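PDB 3AHP: CutA1 from Shewanella, which belongs to the CutA1 family of the GlnB-like clan and is probably linked to tolerance of divalent metal ions. Local coordinates for residues R21-L26 with V35-A40. Sequence-based numbering, arbitrary orientation.
Sequences RIATAL and VQIGQA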
ATOM      1  N   ARG B  21      12.795 -15.750  -2.778  1.00 29.43           N
ATOM      2  CA  ARG B  21      13.160 -16.774  -1.832  1.00 28.52           C
ATOM      3  C   ARG B  21      12.280 -16.692  -0.571  1.00 27.51           C
ATOM      4  O   ARG B  21      11.726 -17.694  -0.130  1.00 28.16           O
ATOM      5  CB  ARG B  21      14.649 -16.639  -1.507  1.00 29.47           C
ATOM      6  CG  ARG B  21      15.309 -17.883  -0.917  1.00 38.64           C
ATOM      7  CD  ARG B  21      16.836 -17.900  -1.171  1.00 51.34           C
ATOM      8  NE  ARG B  21      17.587 -17.047  -0.238  1.00 54.67           N
ATOM      9  CZ  ARG B  21      18.419 -16.070  -0.609  1.00 55.02           C
ATOM     10  NH1 ARG B  21      18.619 -15.808  -1.905  1.00 50.77           N
ATOM     11  NH2 ARG B  21      19.040 -15.346   0.318  1.00 48.93           N
ATOM     12  N   ILE B  22      12.152 -15.500   0.001  1.00 25.66           N
ATOM     13  CA  ILE B  22      11.295 -15.283   1.150  1.00 23.47           C
ATOM     14  C   ILE B  22       9.821 -15.492   0.815  1.00 23.54           C
ATOM     15  O   ILE B  22       9.127 -16.205   1.535  1.00 23.96           O
ATOM     16  CB  ILE B  22      11.537 -13.892   1.799  1.00 24.09           C
ATOM     17  CG1 ILE B  22      13.003 -13.765   2.240  1.00 27.46           C
ATOM     18  CG2 ILE B  22      10.596 -13.669   2.990  1.00 19.82           C
ATOM     19  CD1 ILE B  22      13.476 -12.350   2.552  1.00 21.95           C
ATOM     20  N   ALA B  23       9.336 -14.896  -0.272  1.00 22.46           N
ATOM     21  CA  ALA B  23       7.975 -15.215  -0.759  1.00 23.39           C
ATOM     22  C   ALA B  23       7.670 -16.726  -0.810  1.00 23.15           C
ATOM     23  O   ALA B  23       6.672 -17.185  -0.244  1.00 23.92           O
ATOM     24  CB  ALA B  23       7.726 -14.591  -2.135  1.00 23.40           C
ATOM     25  N   THR B  24       8.513 -17.474  -1.522  1.00 22.00           N
ATOM     26  CA  THR B  24       8.372 -18.920  -1.656  1.00 22.40           C
ATOM     27  C   THR B  24       8.290 -19.621  -0.287  1.00 22.48           C
ATOM     28  O   THR B  24       7.379 -20.405  -0.027  1.00 23.76           O
ATOM     29  CB  THR B  24       9.506 -19.522  -2.549  1.00 22.42           C
ATOM     30  OG1 THR B  24       9.454 -18.935  -3.849  1.00 22.35           O
ATOM     31  CG2 THR B  24       9.362 -21.009  -2.703  1.00 20.56           C
ATOM     32  N   ALA B  25       9.206 -19.294   0.607  1.00 21.51           N
ATOM     33  CA  ALA B  25       9.179 -19.875   1.928  1.00 21.68           C
ATOM     34  C   ALA B  25       7.823 -19.601   2.583  1.00 22.55           C
ATOM     35  O   ALA B  25       7.115 -20.511   3.020  1.00 22.48           O
ATOM     36  CB  ALA B  25      10.339 -19.326   2.777  1.00 19.40           C
ATOM     37  N   LEU B  26       7.470 -18.327   2.635  1.00 24.37           N
ATOM     38  CA  LEU B  26       6.217 -17.889   3.215  1.00 23.93           C
ATOM     39  C   LEU B  26       5.055 -18.688   2.651  1.00 24.06           C
ATOM     40  O   LEU B  26       4.204 -19.169   3.395  1.00 23.64           O
ATOM     41  CB  LEU B  26       6.021 -16.406   2.911  1.00 23.59           C
ATOM     42  CG  LEU B  26       6.080 -15.452   4.096  1.00 19.91           C
ATOM     43  CD1 LEU B  26       6.684 -16.101   5.328  1.00 12.15           C
ATOM     44  CD2 LEU B  26       6.807 -14.204   3.700  1.00 16.26           C
ATOM     45  N   VAL B  35       1.601 -13.562  -1.639  1.00 24.51           N
ATOM     46  CA  VAL B  35       2.651 -12.572  -1.517  1.00 23.20           C
ATOM     47  C   VAL B  35       2.926 -11.887  -2.848  1.00 22.95           C
ATOM     48  O   VAL B  35       3.104 -12.535  -3.879  1.00 23.34           O
ATOM     49  CB  VAL B  35       3.967 -13.183  -0.957  1.00 23.58           C
ATOM     50  CG1 VAL B  35       5.089 -12.161  -1.006  1.00 20.97           C
ATOM     51  CG2 VAL B  35       3.770 -13.679   0.457  1.00 17.85           C
ATOM     52  N   GLN B  36       3.043 -10.568  -2.798  1.00 23.44           N
ATOM     53  CA  GLN B  36       3.187  -9.754  -3.999  1.00 22.80           C
ATOM     54  C   GLN B  36       4.552  -9.094  -3.981  1.00 21.41           C
ATOM     55  O   GLN B  36       4.937  -8.468  -3.001  1.00 20.47           O
ATOM     56  CB  GLN B  36       2.077  -8.698  -4.024  1.00 24.27           C
ATOM     57  CG  GLN B  36       1.993  -7.836  -5.278  1.00 25.47           C
ATOM     58  CD  GLN B  36       0.959  -6.711  -5.137  1.00 28.11           C
ATOM     59  OE1 GLN B  36      -0.243  -6.963  -5.050  1.00 25.48           O
ATOM     60  NE2 GLN B  36       1.438  -5.472  -5.044  1.00 30.76           N
ATOM     61  N   ILE B  37       5.313  -9.316  -5.040  1.00 21.24           N
ATOM     62  CA  ILE B  37       6.589  -8.665  -5.213  1.00 20.88           C
ATOM     63  C   ILE B  37       6.472  -7.664  -6.336  1.00 21.27           C
ATOM     64  O   ILE B  37       6.274  -8.042  -7.489  1.00 21.75           O
ATOM     65  CB  ILE B  37       7.678  -9.673  -5.619  1.00 22.36           C
ATOM     66  CG1 ILE B  37       7.764 -10.835  -4.620  1.00 19.31           C
ATOM     67  CG2 ILE B  37       9.018  -8.960  -5.839  1.00 18.53           C
ATOM     68  CD1 ILE B  37       8.644 -12.007  -5.115  1.00 21.60           C
ATOM     69  N   GLY B  38       6.608  -6.385  -6.007  1.00 21.60           N
ATOM     70  CA  GLY B  38       6.608  -5.336  -7.020  1.00 20.75           C
ATOM     71  C   GLY B  38       7.952  -5.161  -7.703  1.00 21.63           C
ATOM     72  O   GLY B  38       8.975  -5.688  -7.258  1.00 23.04           O
ATOM     73  N   GLN B  39       7.960  -4.342  -8.745  1.00 22.33           N
ATOM     74  CA  GLN B  39       9.182  -3.917  -9.398  1.00 22.49           C
ATOM     75  C   GLN B  39       9.924  -2.879  -8.591  1.00 21.63           C
ATOM     76  O   GLN B  39       9.357  -2.282  -7.693  1.00 21.88           O
ATOM     77  CB  GLN B  39       8.844  -3.363 -10.764  1.00 23.75           C
ATOM     78  CG  GLN B  39       8.587  -4.469 -11.769  1.00 26.31           C
ATOM     79  CD  GLN B  39       8.147  -3.901 -13.058  1.00 30.20           C
ATOM     80  OE1 GLN B  39       6.952  -3.938 -13.389  1.00 30.42           O
ATOM     81  NE2 GLN B  39       9.056  -3.195 -13.714  1.00 30.75           N
ATOM     82  N   ALA B  40      11.199  -2.706  -8.820  1.00 22.15           N
ATOM     83  CA  ALA B  40      12.018  -1.960  -7.915  1.00 21.72           C
ATOM     84  C   ALA B  40      11.422  -0.660  -7.453  1.00 23.41           C
ATOM     85  O   ALA B  40      10.704  -0.029  -8.165  1.00 23.94           O
ATOM     86  CB  ALA B  40      13.318  -1.739  -8.484  1.00 19.26           C
TER
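L26 N, bonded to I22 O at 2.9 Å, belongs to the helical turn from which A23 meets V35 and I37, and L26 meets V35. No hydrogen bond joins the two segments, and the three contacts between them are all apolar. The motif is the split beta-alpha-beta unit of the ferredoxin-like fold: strands 6-13 and 34-38 both run antiparallel to strand 50-64, which lies between them, while helix 16-28 connects them across one face of the sheet. Accordingly, the short helix and strand axes run nearly antiparallel, at 171°, and approach to 9.1 Å. The backbones come nearest at A23 and V35, whose CA atoms are 6.0 Å apart. The single methyl of A23 touches two side chains of the strand: A23 CB lies 3.8 Å from V35 CG1 and 4.0 Å from I37 CD1. The V35 branch that reaches it stands opposite the backbone N (chi1 173°), whereas I37 brings up the terminal CD1 of its extended arm (chi2 169°), with A23 CB beside the methyl and not in line with the CG1-CD1 bond. Q36 points away from the helix and packs on Q60 and K62. M59 of strand 50-64 backs both A23 and V35, and I44 of a second subunit, whose strand continues the sheet, packs on A23 and I37. One turn on, L26 CB lies 4.3 Å from V35 CG2, the methyl anti to the carbonyl carbon.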